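Local coordinates for RhCC (Rhodococcus jostii, PDB 4U5R), which probably acts as a cofactor-independent oxygenase of the tautomerase superfamily that can bind magnesium and assembles from three copies of one chain, at residues 33-38 against 130-135; 62-67 against 99-104; 70-75 against 105-110; 114-119 against 135-140. The protein carries 1 engineered substitution. One frame throughout, in Å; residues are numbered along the deposited sequence.

Interaction 1: 33-38 against 130-135; sequences NLPRFY and LWAKEN
Phe37 takes the crowded first torsion, chi1 69°, which puts CG between the backbone N and the carbonyl carbon and points the ring at helix 126-134. Trp131 has CG anti to its carbonyl carbon, and Asn135 has CG anti to its backbone N, chi1 -158°. The rim of the Phe37 ring meets the helix end: CZ lies 3.6 Å from Trp131 CE3, and CD2 lies 3.2 Å from Asn135 OD1. The two aromatic rings cross obliquely, with planes 40° apart. Tyr38 comes to the same indole carbon, its OH 3.4 Å from Trp131 CE3. Pro35 CG sits over the centre of the Tyr38 ring and also packs on Ala132 CB at 4.0 Å. The contact joins the 3-10 turn before strand 40-46 to the C-terminal end of helix 126-134, where Asn135 leaves the helix with positive phi. There Asn135 OD1 accepts a weak, bent bond from Phe37 N at 3.2 Å. One water accepts from Arg36 N and lies 2.7 Å from Ala132 O. A second water accepts from both Arg36 NE and Asn135 ND2. Arg36 NH1 turns to Glu22 and to Gly54 O of the second subunit, while Trp131 NE1 donates to Ile138 O.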
loop_
_atom_site.group_PDB
_atom_site.type_symbol
_atom_site.label_atom_id
_atom_site.label_comp_id
_atom_site.label_asym_id
_atom_site.label_seq_id
_atom_site.Cartn_x
_atom_site.Cartn_y
_atom_site.Cartn_z
ATOM N N ASN B 33 -12.349 14.549 15.820
ATOM C CA ASN B 33 -11.326 15.404 16.448
ATOM C C ASN B 33 -9.961 14.738 16.544
ATOM O O ASN B 33 -9.334 14.678 17.600
ATOM C CB ASN B 33 -11.771 15.879 17.838
ATOM C CG ASN B 33 -10.849 16.961 18.409
ATOM O OD1 ASN B 33 -10.488 17.915 17.716
ATOM N ND2 ASN B 33 -10.473 16.814 19.674
ATOM N N LEU B 34 -9.515 14.216 15.416
ATOM C CA LEU B 34 -8.178 13.682 15.304
ATOM C C LEU B 34 -7.187 14.840 15.303
ATOM O O LEU B 34 -7.476 15.909 14.755
ATOM C CB LEU B 34 -8.047 12.865 14.016
ATOM C CG LEU B 34 -7.514 11.441 14.075
ATOM C CD1 LEU B 34 -8.258 10.675 15.139
ATOM C CD2 LEU B 34 -7.675 10.771 12.715
ATOM N N PRO B 35 -6.014 14.631 15.907
ATOM C CA PRO B 35 -4.928 15.601 15.753
ATOM C C PRO B 35 -4.663 15.828 14.269
ATOM O O PRO B 35 -4.632 14.850 13.507
ATOM C CB PRO B 35 -3.738 14.926 16.441
ATOM C CG PRO B 35 -4.366 13.948 17.399
ATOM C CD PRO B 35 -5.638 13.485 16.759
ATOM N N ARG B 36 -4.520 17.081 13.860
ATOM C CA ARG B 36 -4.397 17.387 12.444
ATOM C C ARG B 36 -3.207 16.665 11.839
ATOM O O ARG B 36 -3.296 16.148 10.717
ATOM C CB ARG B 36 -4.275 18.895 12.226
ATOM C CG ARG B 36 -5.483 19.688 12.667
ATOM C CD ARG B 36 -5.201 21.166 12.511
ATOM N NE ARG B 36 -4.844 21.436 11.127
ATOM C CZ ARG B 36 -5.735 21.692 10.177
ATOM N NH1 ARG B 36 -5.334 21.907 8.934
ATOM N NH2 ARG B 36 -7.029 21.733 10.478
ATOM N N PHE B 37 -2.104 16.582 12.582
ATOM C CA PHE B 37 -0.879 16.030 12.018
ATOM C C PHE B 37 -0.930 14.511 11.774
ATOM O O PHE B 37 -0.035 13.994 11.108
ATOM C CB PHE B 37 0.340 16.363 12.893
ATOM C CG PHE B 37 0.349 15.666 14.222
ATOM C CD1 PHE B 37 0.942 14.421 14.372
ATOM C CD2 PHE B 37 -0.197 16.284 15.329
ATOM C CE1 PHE B 37 0.949 13.794 15.606
ATOM C CE2 PHE B 37 -0.187 15.659 16.566
ATOM C CZ PHE B 37 0.394 14.415 16.698
ATOM N N TYR B 38 -1.941 13.812 12.310
ATOM C CA TYR B 38 -2.200 12.408 11.937
ATOM C C TYR B 38 -2.481 12.266 10.442
ATOM O O TYR B 38 -2.196 11.218 9.854
ATOM C CB TYR B 38 -3.399 11.804 12.687
ATOM C CG TYR B 38 -3.176 11.383 14.122
ATOM C CD1 TYR B 38 -1.997 11.678 14.786
ATOM C CD2 TYR B 38 -4.162 10.689 14.806
ATOM C CE1 TYR B 38 -1.812 11.302 16.106
ATOM C CE2 TYR B 38 -3.984 10.298 16.118
ATOM C CZ TYR B 38 -2.811 10.612 16.759
ATOM O OH TYR B 38 -2.646 10.240 18.067
ATOM N N LEU B 130 -4.947 16.327 23.928
ATOM C CA LEU B 130 -3.784 17.187 24.140
ATOM C C LEU B 130 -2.897 17.266 22.902
ATOM O O LEU B 130 -2.447 18.339 22.493
ATOM C CB LEU B 130 -2.967 16.665 25.326
ATOM C CG LEU B 130 -1.862 17.568 25.869
ATOM C CD1 LEU B 130 -2.458 18.862 26.406
ATOM C CD2 LEU B 130 -1.077 16.847 26.963
ATOM N N TRP B 131 -2.644 16.104 22.318
ATOM C CA TRP B 131 -1.941 16.038 21.049
ATOM C C TRP B 131 -2.639 16.867 19.973
ATOM O O TRP B 131 -1.976 17.536 19.184
ATOM C CB TRP B 131 -1.821 14.585 20.592
ATOM C CG TRP B 131 -0.701 13.815 21.213
ATOM C CD1 TRP B 131 -0.139 14.006 22.449
ATOM C CD2 TRP B 131 -0.003 12.720 20.620
ATOM N NE1 TRP B 131 0.870 13.089 22.657
ATOM C CE2 TRP B 131 0.974 12.290 21.549
ATOM C CE3 TRP B 131 -0.108 12.056 19.392
ATOM C CZ2 TRP B 131 1.837 11.233 21.286
ATOM C CZ3 TRP B 131 0.735 10.999 19.139
ATOM C CH2 TRP B 131 1.706 10.601 20.078
ATOM N N ALA B 132 -3.969 16.837 19.953
ATOM C CA ALA B 132 -4.733 17.601 18.958
ATOM C C ALA B 132 -4.596 19.112 19.202
ATOM O O ALA B 132 -4.308 19.878 18.274
ATOM C CB ALA B 132 -6.196 17.183 18.966
ATOM N N LYS B 133 -4.751 19.523 20.459
ATOM C CA LYS B 133 -4.672 20.932 20.831
ATOM C C LYS B 133 -3.290 21.522 20.532
ATOM O O LYS B 133 -3.164 22.643 20.022
ATOM C CB LYS B 133 -5.015 21.091 22.320
ATOM C CG LYS B 133 -5.140 22.526 22.801
ATOM C CD LYS B 133 -5.434 22.585 24.295
ATOM C CE LYS B 133 -4.309 21.950 25.101
ATOM N NZ LYS B 133 -2.992 22.619 24.860
ATOM N N GLU B 134 -2.252 20.764 20.852
ATOM C CA GLU B 134 -0.885 21.203 20.622
ATOM C C GLU B 134 -0.477 21.032 19.172
ATOM O O GLU B 134 0.439 21.699 18.684
ATOM C CB GLU B 134 0.076 20.424 21.518
ATOM C CG GLU B 134 -0.123 20.697 22.986
ATOM C CD GLU B 134 0.389 22.069 23.380
ATOM O OE1 GLU B 134 1.194 22.648 22.616
ATOM O OE2 GLU B 134 -0.018 22.567 24.449
ATOM N N ASN B 135 -1.179 20.124 18.499
ATOM C CA ASN B 135 -0.874 19.683 17.136
ATOM C C ASN B 135 0.558 19.184 16.970
ATOM O O ASN B 135 1.217 19.470 15.971
ATOM C CB ASN B 135 -1.159 20.791 16.126
ATOM C CG ASN B 135 -1.379 20.250 14.730
ATOM O OD1 ASN B 135 -1.671 19.061 14.553
ATOM N ND2 ASN B 135 -1.232 21.107 13.729
HETATM O O HOH W 1 -4.862 19.326 15.729
HETATM O O HOH W 2 -1.635 21.631 10.539
#

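Interaction 2: 62-67 against 99-104; sequences VRIRLD and YDWEIH
Strands 62-67 and 100-104 run parallel, their axes 4.8 Å apart and 9° from aligned, joined by five backbone hydrogen bonds. On one face, Arg63 and Glu102 lie side by side. Arg63 bends at chi2 (55°), so its guanidinium turns across the neighbouring strand. Its NE forms a salt bridge with Glu102 OE1 at 3.1 Å, and the Glu102 carboxylate carbon lies over one guanidinium face. Glu102 OE2 bonds to Trp113 NE1 of the third subunit. Arg63 NH1 donates to His104 ND1 at 2.9 Å, within the imidazole plane. ND1 accepts here, so a neutral ring would probably carry its proton on NE2. NE2 bonds to Asp67 of the third subunit, as does Arg65 NE. Arg65 is extended, and its CG packs over a face of the His104 ring, 3.5 Å from CE1. The other face is apolar: Ile103 CD1 meets Leu66 CD2 at 3.6 Å and Ile64 CG2 at 3.8 Å, and helix 76-90 covers it. Glu102 to His104 also pair with an antiparallel strand of the third subunit. The parallel pair with its helix is the beta-alpha-beta unit of the tautomerase superfamily. Arg65 lies beside engineered Ala106, naturally a magnesium-binding Asp; no metal is bound here.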
loop_
_atom_site.group_PDB
_atom_site.type_symbol
_atom_site.label_atom_id
_atom_site.label_comp_id
_atom_site.label_asym_id
_atom_site.label_seq_id
_atom_site.Cartn_x
_atom_site.Cartn_y
_atom_site.Cartn_z
ATOM N N VAL B 62 -6.845 10.162 -11.948
ATOM C CA VAL B 62 -6.344 10.339 -10.589
ATOM C C VAL B 62 -6.704 9.107 -9.752
ATOM O O VAL B 62 -7.876 8.765 -9.598
ATOM C CB VAL B 62 -6.914 11.628 -9.941
ATOM C CG1 VAL B 62 -6.436 11.739 -8.490
ATOM C CG2 VAL B 62 -6.502 12.862 -10.748
ATOM N N ARG B 63 -5.696 8.426 -9.221
ATOM C CA ARG B 63 -5.933 7.251 -8.376
ATOM C C ARG B 63 -5.608 7.572 -6.922
ATOM O O ARG B 63 -4.498 8.017 -6.620
ATOM C CB ARG B 63 -5.093 6.064 -8.882
ATOM C CG ARG B 63 -5.459 4.691 -8.304
ATOM C CD ARG B 63 -6.936 4.400 -8.538
ATOM N NE ARG B 63 -7.270 3.021 -8.207
ATOM C CZ ARG B 63 -7.624 2.575 -7.006
ATOM N NH1 ARG B 63 -7.663 3.386 -5.947
ATOM N NH2 ARG B 63 -7.913 1.286 -6.869
ATOM N N ILE B 64 -6.568 7.335 -6.026
ATOM C CA ILE B 64 -6.411 7.634 -4.598
ATOM C C ILE B 64 -6.483 6.350 -3.776
ATOM O O ILE B 64 -7.355 5.509 -4.001
ATOM C CB ILE B 64 -7.506 8.598 -4.083
ATOM C CG1 ILE B 64 -7.615 9.859 -4.955
ATOM C CG2 ILE B 64 -7.282 8.892 -2.587
ATOM C CD1 ILE B 64 -8.846 9.828 -5.884
ATOM N N ARG B 65 -5.560 6.183 -2.836
ATOM C CA ARG B 65 -5.592 5.029 -1.938
ATOM C C ARG B 65 -5.270 5.495 -0.536
ATOM O O ARG B 65 -4.375 6.286 -0.361
ATOM C CB ARG B 65 -4.590 3.956 -2.379
ATOM C CG ARG B 65 -4.609 2.720 -1.494
ATOM C CD ARG B 65 -3.339 1.882 -1.631
ATOM N NE ARG B 65 -3.523 0.637 -0.889
ATOM C CZ ARG B 65 -3.367 0.523 0.422
ATOM N NH1 ARG B 65 -2.986 1.575 1.143
ATOM N NH2 ARG B 65 -3.592 -0.647 1.010
ATOM N N LEU B 66 -5.959 4.992 0.474
ATOM C CA LEU B 66 -5.637 5.433 1.820
ATOM C C LEU B 66 -5.720 4.303 2.811
ATOM O O LEU B 66 -6.521 3.408 2.627
ATOM C CB LEU B 66 -6.552 6.597 2.208
ATOM C CG LEU B 66 -8.078 6.456 2.130
ATOM C CD1 LEU B 66 -8.783 7.090 3.321
ATOM C CD2 LEU B 66 -8.589 7.037 0.823
ATOM N N ASP B 67 -4.828 4.315 3.808
ATOM C CA ASP B 67 -4.977 3.486 5.007
ATOM C C ASP B 67 -5.599 4.263 6.151
ATOM O O ASP B 67 -5.246 5.423 6.393
ATOM C CB ASP B 67 -3.625 2.950 5.506
ATOM C CG ASP B 67 -2.972 1.953 4.554
ATOM O OD1 ASP B 67 -3.662 1.202 3.846
ATOM O OD2 ASP B 67 -1.730 1.888 4.554
ATOM N N TYR B 99 -11.334 15.225 -14.477
ATOM C CA TYR B 99 -10.536 14.008 -14.339
ATOM C C TYR B 99 -11.394 12.771 -14.137
ATOM O O TYR B 99 -12.524 12.853 -13.656
ATOM C CB TYR B 99 -9.572 14.116 -13.149
ATOM C CG TYR B 99 -8.499 15.152 -13.327
ATOM C CD1 TYR B 99 -7.424 14.921 -14.172
ATOM C CD2 TYR B 99 -8.556 16.365 -12.651
ATOM C CE1 TYR B 99 -6.427 15.866 -14.341
ATOM C CE2 TYR B 99 -7.566 17.323 -12.821
ATOM C CZ TYR B 99 -6.512 17.068 -13.670
ATOM O OH TYR B 99 -5.524 18.008 -13.838
ATOM N N ASP B 100 -10.837 11.624 -14.505
ATOM C CA ASP B 100 -11.403 10.331 -14.126
ATOM C C ASP B 100 -10.711 9.915 -12.842
ATOM O O ASP B 100 -9.565 10.308 -12.615
ATOM C CB ASP B 100 -11.189 9.294 -15.231
ATOM C CG ASP B 100 -11.914 9.660 -16.498
ATOM O OD1 ASP B 100 -13.054 10.151 -16.394
ATOM O OD2 ASP B 100 -11.337 9.468 -17.582
ATOM N N TRP B 101 -11.388 9.160 -11.980
ATOM C CA TRP B 101 -10.758 8.824 -10.699
ATOM C C TRP B 101 -11.375 7.603 -10.027
ATOM O O TRP B 101 -12.477 7.152 -10.364
ATOM C CB TRP B 101 -10.783 10.032 -9.722
ATOM C CG TRP B 101 -12.098 10.303 -9.023
ATOM C CD1 TRP B 101 -12.391 10.076 -7.705
ATOM C CD2 TRP B 101 -13.289 10.831 -9.614
ATOM N NE1 TRP B 101 -13.690 10.444 -7.443
ATOM C CE2 TRP B 101 -14.264 10.908 -8.599
ATOM C CE3 TRP B 101 -13.621 11.267 -10.904
ATOM C CZ2 TRP B 101 -15.559 11.386 -8.839
ATOM C CZ3 TRP B 101 -14.907 11.733 -11.142
ATOM C CH2 TRP B 101 -15.856 11.784 -10.114
ATOM N N GLU B 102 -10.623 7.072 -9.073
ATOM C CA GLU B 102 -10.992 5.895 -8.302
ATOM C C GLU B 102 -10.325 6.006 -6.938
ATOM O O GLU B 102 -9.202 6.492 -6.831
ATOM C CB GLU B 102 -10.564 4.600 -9.018
ATOM C CG GLU B 102 -10.975 3.337 -8.278
ATOM C CD GLU B 102 -10.591 2.046 -8.990
ATOM O OE1 GLU B 102 -9.718 2.062 -9.879
ATOM O OE2 GLU B 102 -11.159 0.989 -8.633
ATOM N N ILE B 103 -11.015 5.550 -5.901
ATOM C CA ILE B 103 -10.532 5.631 -4.528
ATOM C C ILE B 103 -10.855 4.344 -3.810
ATOM O O ILE B 103 -11.924 3.757 -4.023
ATOM C CB ILE B 103 -11.181 6.796 -3.745
ATOM C CG1 ILE B 103 -10.560 6.929 -2.343
ATOM C CG2 ILE B 103 -12.695 6.596 -3.630
ATOM C CD1 ILE B 103 -10.871 8.274 -1.666
ATOM N N HIS B 104 -9.937 3.897 -2.957
ATOM C CA HIS B 104 -10.260 2.837 -2.011
ATOM C C HIS B 104 -9.488 2.970 -0.701
ATOM O O HIS B 104 -8.461 3.652 -0.626
ATOM C CB HIS B 104 -10.066 1.439 -2.648
ATOM C CG HIS B 104 -8.641 0.987 -2.794
ATOM N ND1 HIS B 104 -7.800 1.454 -3.780
ATOM C CD2 HIS B 104 -7.939 0.040 -2.122
ATOM C CE1 HIS B 104 -6.627 0.852 -3.683
ATOM N NE2 HIS B 104 -6.686 -0.014 -2.685
HETATM O O HOH W 3 -7.701 0.134 -9.354
#

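Interaction 3: 70-75 against 105-110; sequences ARQMET and IAETPM. Engineered in segment 105-110: Ala106 (natural residue Asp).
This is a polar, partly buried contact between the loop 70-75 and the end of strand 100-107 with the turn after it. Segment 70-75 links strand 61-68 to helix 76-90 within the beta-alpha-beta unit. Glu107 makes the main link. Its CG is anti to the carbonyl carbon, chi1 -60°, and the chain then runs extended to the loop. OE2 receives Met73 N at 3.0 Å through its syn lone pair, in a fairly straight bond of 161°. A water 2.7 Å from the same OE2 also donates to Arg71 O, so two donors grip one oxygen. The other oxygen, OE1, has a long, weak ion pair with Arg79. Met73 bends at chi3 (-67°), which brings CE to 3.8 Å from OE2 and lays thioether carbons beside the carboxylate. Ala106, an engineered residue (Asp in the natural sequence) at the magnesium-binding position, lies next to Glu107 in the strand; magnesium is not bound to this chain in the model. Beyond the strand end, Met110 reaches back, its SD 3.0 Å from Ala70 O.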
loop_
_atom_site.group_PDB
_atom_site.type_symbol
_atom_site.label_atom_id
_atom_site.label_comp_id
_atom_site.label_asym_id
_atom_site.label_seq_id
_atom_site.Cartn_x
_atom_site.Cartn_y
_atom_site.Cartn_z
ATOM N N ALA B 70 -5.842 4.853 12.868
ATOM C CA ALA B 70 -6.202 5.277 14.218
ATOM C C ALA B 70 -7.577 4.748 14.625
ATOM O O ALA B 70 -7.774 4.326 15.765
ATOM C CB ALA B 70 -6.154 6.800 14.323
ATOM N N ARG B 71 -8.525 4.748 13.694
ATOM C CA ARG B 71 -9.883 4.326 14.017
ATOM C C ARG B 71 -10.350 3.195 13.108
ATOM O O ARG B 71 -9.914 3.085 11.960
ATOM C CB ARG B 71 -10.861 5.502 13.898
ATOM C CG ARG B 71 -10.555 6.713 14.774
ATOM C CD ARG B 71 -10.966 6.487 16.223
ATOM N NE ARG B 71 -11.133 7.746 16.951
ATOM C CZ ARG B 71 -10.138 8.419 17.521
ATOM N NH1 ARG B 71 -8.894 7.963 17.436
ATOM N NH2 ARG B 71 -10.385 9.552 18.166
ATOM N N GLN B 72 -11.235 2.352 13.633
ATOM C CA GLN B 72 -11.975 1.407 12.811
ATOM C C GLN B 72 -13.363 1.968 12.549
ATOM O O GLN B 72 -13.913 2.684 13.383
ATOM C CB GLN B 72 -12.086 0.042 13.491
ATOM C CG GLN B 72 -11.001 -0.950 13.117
ATOM C CD GLN B 72 -11.304 -2.354 13.613
ATOM O OE1 GLN B 72 -11.842 -2.538 14.707
ATOM N NE2 GLN B 72 -10.975 -3.351 12.801
ATOM N N MET B 73 -13.923 1.640 11.392
ATOM C CA MET B 73 -15.291 2.024 11.073
ATOM C C MET B 73 -16.162 0.779 11.147
ATOM O O MET B 73 -16.035 -0.124 10.319
ATOM C CB MET B 73 -15.363 2.676 9.693
ATOM C CG MET B 73 -14.608 3.988 9.609
ATOM S SD MET B 73 -14.578 4.696 7.951
ATOM C CE MET B 73 -13.577 3.500 7.074
ATOM N N GLU B 74 -17.039 0.730 12.146
ATOM C CA GLU B 74 -17.679 -0.523 12.539
ATOM C C GLU B 74 -19.106 -0.746 12.028
ATOM O O GLU B 74 -19.680 -1.803 12.276
ATOM C CB GLU B 74 -17.678 -0.632 14.065
ATOM C CG GLU B 74 -16.288 -0.629 14.681
ATOM C CD GLU B 74 -16.313 -0.921 16.168
ATOM O OE1 GLU B 74 -17.215 -1.660 16.617
ATOM O OE2 GLU B 74 -15.435 -0.407 16.889
ATOM N N THR B 75 -19.687 0.230 11.335
ATOM C CA THR B 75 -21.040 0.060 10.804
ATOM C C THR B 75 -21.091 0.436 9.340
ATOM O O THR B 75 -20.270 1.224 8.878
ATOM C CB THR B 75 -22.085 0.917 11.554
ATOM O OG1 THR B 75 -21.790 2.306 11.365
ATOM C CG2 THR B 75 -22.096 0.594 13.041
ATOM N N ILE B 105 -10.044 2.351 0.340
ATOM C CA ILE B 105 -9.509 2.408 1.694
ATOM C C ILE B 105 -9.191 1.021 2.250
ATOM O O ILE B 105 -9.920 0.053 2.028
ATOM C CB ILE B 105 -10.487 3.070 2.683
ATOM C CG1 ILE B 105 -11.149 4.300 2.066
ATOM C CG2 ILE B 105 -9.776 3.386 4.002
ATOM C CD1 ILE B 105 -11.974 5.121 3.058
ATOM N N ALA B 106 -8.099 0.938 2.993
ATOM C CA ALA B 106 -7.781 -0.252 3.762
ATOM C C ALA B 106 -7.673 0.144 5.232
ATOM O O ALA B 106 -7.342 1.285 5.546
ATOM C CB ALA B 106 -6.490 -0.876 3.268
ATOM N N GLU B 107 -7.972 -0.789 6.125
ATOM C CA GLU B 107 -7.810 -0.577 7.552
ATOM C C GLU B 107 -6.644 -1.451 8.000
ATOM O O GLU B 107 -6.595 -2.642 7.674
ATOM C CB GLU B 107 -9.102 -0.910 8.317
ATOM C CG GLU B 107 -10.299 -0.067 7.873
ATOM C CD GLU B 107 -11.556 -0.305 8.704
ATOM O OE1 GLU B 107 -11.982 -1.472 8.832
ATOM O OE2 GLU B 107 -12.118 0.676 9.228
ATOM N N THR B 108 -5.692 -0.838 8.700
ATOM C CA THR B 108 -4.475 -1.512 9.147
ATOM C C THR B 108 -4.409 -1.446 10.677
ATOM O O THR B 108 -5.092 -0.619 11.294
ATOM C CB THR B 108 -3.198 -0.885 8.505
ATOM O OG1 THR B 108 -2.973 0.417 9.047
ATOM C CG2 THR B 108 -3.344 -0.763 6.976
ATOM N N PRO B 109 -3.636 -2.353 11.307
ATOM C CA PRO B 109 -3.662 -2.483 12.776
ATOM C C PRO B 109 -3.187 -1.254 13.551
ATOM O O PRO B 109 -2.053 -0.786 13.375
ATOM C CB PRO B 109 -2.711 -3.656 13.042
ATOM C CG PRO B 109 -2.684 -4.426 11.793
ATOM C CD PRO B 109 -2.891 -3.453 10.667
ATOM N N MET B 110 -4.045 -0.758 14.438
ATOM C CA MET B 110 -3.735 0.440 15.217
ATOM C C MET B 110 -2.470 0.307 16.067
ATOM O O MET B 110 -1.800 1.303 16.341
ATOM C CB MET B 110 -4.925 0.795 16.115
ATOM C CG MET B 110 -4.827 2.157 16.782
ATOM S SD MET B 110 -6.318 2.512 17.737
ATOM C CE MET B 110 -6.315 1.147 18.896
HETATM O O HOH W 4 -11.371 3.283 9.497
#

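Interaction 4: 114-119 against 135-140; sequences RTQGLV and NRPIPY
The Tyr140 ring meets Val119 O at its edge, near the ring plane, while within segment 114-119 the Arg114 guanidinium has Val119 CG2 3.5 Å above one face, offset toward the rim. Tyr140 takes the crowded first torsion, chi1 73°, which carries its hydroxyl across to the other segment. OH donates to Val119 O at 2.7 Å, approaching from above the carbonyl plane. Leu118 fills the middle. Its CD1 touches Pro137 CB at 4.0 Å and Pro139 CD at 4.1 Å, and it also rests on Pro137 O at 3.6 Å. The Pro137 ring faces the turn, with CG 3.8 Å from Gln116 CB and CB near Thr115 CG2. Thr115 to Leu118 form a type I' beta turn that ends strand 113-115, and the proline-rich loop 135-140 passes against it before helix 142-150. The Gln116 amide turns instead to Asp100 and Trp101 of the second subunit. The chemistry implies that methyl and proline packing joins turn and loop, with the one directional tie, Tyr140 OH to Val119 O, at one end.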
loop_
_atom_site.group_PDB
_atom_site.type_symbol
_atom_site.label_atom_id
_atom_site.label_comp_id
_atom_site.label_asym_id
_atom_site.label_seq_id
_atom_site.Cartn_x
_atom_site.Cartn_y
_atom_site.Cartn_z
ATOM N N ARG B 114 3.585 4.053 14.849
ATOM C CA ARG B 114 4.235 4.995 15.741
ATOM C C ARG B 114 4.349 6.315 15.007
ATOM O O ARG B 114 4.532 6.340 13.787
ATOM C CB ARG B 114 5.629 4.503 16.172
ATOM C CG ARG B 114 5.656 3.136 16.862
ATOM C CD ARG B 114 5.091 3.254 18.274
ATOM N NE ARG B 114 5.212 2.019 19.040
ATOM C CZ ARG B 114 4.261 1.091 19.139
ATOM N NH1 ARG B 114 3.097 1.228 18.499
ATOM N NH2 ARG B 114 4.483 0.007 19.877
ATOM N N THR B 115 4.255 7.418 15.730
ATOM C CA THR B 115 4.544 8.707 15.123
ATOM C C THR B 115 5.580 9.439 15.982
ATOM O O THR B 115 5.450 9.501 17.200
ATOM C CB THR B 115 3.269 9.546 14.921
ATOM O OG1 THR B 115 3.596 10.728 14.163
ATOM C CG2 THR B 115 2.605 9.898 16.262
ATOM N N GLN B 116 6.621 9.957 15.333
ATOM C CA GLN B 116 7.818 10.489 16.006
ATOM C C GLN B 116 8.378 9.509 17.052
ATOM O O GLN B 116 8.902 9.921 18.100
ATOM C CB GLN B 116 7.517 11.846 16.655
ATOM C CG GLN B 116 8.661 12.860 16.586
ATOM C CD GLN B 116 8.809 13.545 15.232
ATOM O OE1 GLN B 116 8.191 13.163 14.240
ATOM N NE2 GLN B 116 9.624 14.583 15.200
ATOM N N GLY B 117 8.267 8.218 16.751
ATOM C CA GLY B 117 8.726 7.151 17.624
ATOM C C GLY B 117 7.829 6.875 18.821
ATOM O O GLY B 117 8.171 6.037 19.652
ATOM N N LEU B 118 6.696 7.572 18.912
ATOM C CA LEU B 118 5.809 7.469 20.075
ATOM C C LEU B 118 4.589 6.604 19.794
ATOM O O LEU B 118 4.087 6.577 18.672
ATOM C CB LEU B 118 5.341 8.863 20.523
ATOM C CG LEU B 118 6.405 9.896 20.904
ATOM C CD1 LEU B 118 5.782 11.262 21.166
ATOM C CD2 LEU B 118 7.188 9.404 22.124
ATOM N N VAL B 119 4.107 5.929 20.833
ATOM C CA VAL B 119 2.822 5.241 20.779
ATOM C C VAL B 119 1.716 6.285 20.789
ATOM O O VAL B 119 1.602 7.047 21.746
ATOM C CB VAL B 119 2.639 4.288 21.983
ATOM C CG1 VAL B 119 1.233 3.673 21.995
ATOM C CG2 VAL B 119 3.718 3.214 21.996
ATOM N N ASN B 135 -1.179 20.124 18.499
ATOM C CA ASN B 135 -0.874 19.683 17.136
ATOM C C ASN B 135 0.558 19.184 16.970
ATOM O O ASN B 135 1.217 19.470 15.971
ATOM C CB ASN B 135 -1.159 20.791 16.126
ATOM C CG ASN B 135 -1.379 20.250 14.730
ATOM O OD1 ASN B 135 -1.671 19.061 14.553
ATOM N ND2 ASN B 135 -1.232 21.107 13.729
ATOM N N ARG B 136 1.021 18.413 17.949
ATOM C CA ARG B 136 2.319 17.753 17.848
ATOM C C ARG B 136 2.294 16.519 18.733
ATOM O O ARG B 136 1.543 16.456 19.700
ATOM C CB ARG B 136 3.455 18.701 18.243
ATOM C CG ARG B 136 3.328 19.263 19.644
ATOM C CD ARG B 136 4.397 20.320 19.919
ATOM N NE ARG B 136 4.352 21.404 18.938
ATOM C CZ ARG B 136 3.596 22.496 19.045
ATOM N NH1 ARG B 136 2.801 22.675 20.098
ATOM N NH2 ARG B 136 3.634 23.417 18.090
ATOM N N PRO B 137 3.085 15.504 18.383
ATOM C CA PRO B 137 3.118 14.339 19.274
ATOM C C PRO B 137 3.953 14.613 20.519
ATOM O O PRO B 137 5.170 14.767 20.423
ATOM C CB PRO B 137 3.744 13.241 18.408
ATOM C CG PRO B 137 4.465 13.958 17.329
ATOM C CD PRO B 137 3.798 15.281 17.116
ATOM N N ILE B 138 3.288 14.672 21.669
ATOM C CA ILE B 138 3.936 14.974 22.942
ATOM C C ILE B 138 4.330 13.700 23.677
ATOM O O ILE B 138 3.482 12.847 23.934
ATOM C CB ILE B 138 3.018 15.800 23.879
ATOM C CG1 ILE B 138 2.467 17.046 23.178
ATOM C CG2 ILE B 138 3.776 16.164 25.160
ATOM C CD1 ILE B 138 3.450 18.170 23.042
ATOM N N PRO B 139 5.624 13.553 24.004
ATOM C CA PRO B 139 6.045 12.404 24.816
ATOM C C PRO B 139 5.243 12.295 26.107
ATOM O O PRO B 139 5.013 13.309 26.775
ATOM C CB PRO B 139 7.512 12.707 25.114
ATOM C CG PRO B 139 7.963 13.528 23.934
ATOM C CD PRO B 139 6.767 14.383 23.583
ATOM N N TYR B 140 4.810 11.083 26.443
ATOM C CA TYR B 140 3.944 10.880 27.594
ATOM C C TYR B 140 4.090 9.467 28.139
ATOM O O TYR B 140 4.659 8.578 27.483
ATOM C CB TYR B 140 2.474 11.160 27.224
ATOM C CG TYR B 140 1.844 10.099 26.352
ATOM C CD1 TYR B 140 2.148 10.016 24.994
ATOM C CD2 TYR B 140 0.941 9.183 26.877
ATOM C CE1 TYR B 140 1.582 9.037 24.195
ATOM C CE2 TYR B 140 0.371 8.204 26.085
ATOM C CZ TYR B 140 0.695 8.135 24.745
ATOM O OH TYR B 140 0.125 7.153 23.978
#

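Interactions 2 and 3 share strand 100-107, with centres about 18 Å apart, and are joined where Leu66 O meets Ala106 N; interaction 3 adds the loop that follows strand 61-68. Interactions 1 and 4 form a second group, their centres about 10 Å apart. They share Asn135, and Trp131 packs on Thr115 between them. The centres of interactions 1 and 2 are about 26 Å apart, on opposite sides of the chain's centre. Interaction 3 lies between, touching interaction 1 through Leu34 and Arg71. Along the chain, the segments of 2 and 3 alternate and fall between 33-38 and 130-135, and those of 1 and 4 alternate too. The C-terminal region thus folds back on an early loop, and all four contacts reach the second subunit.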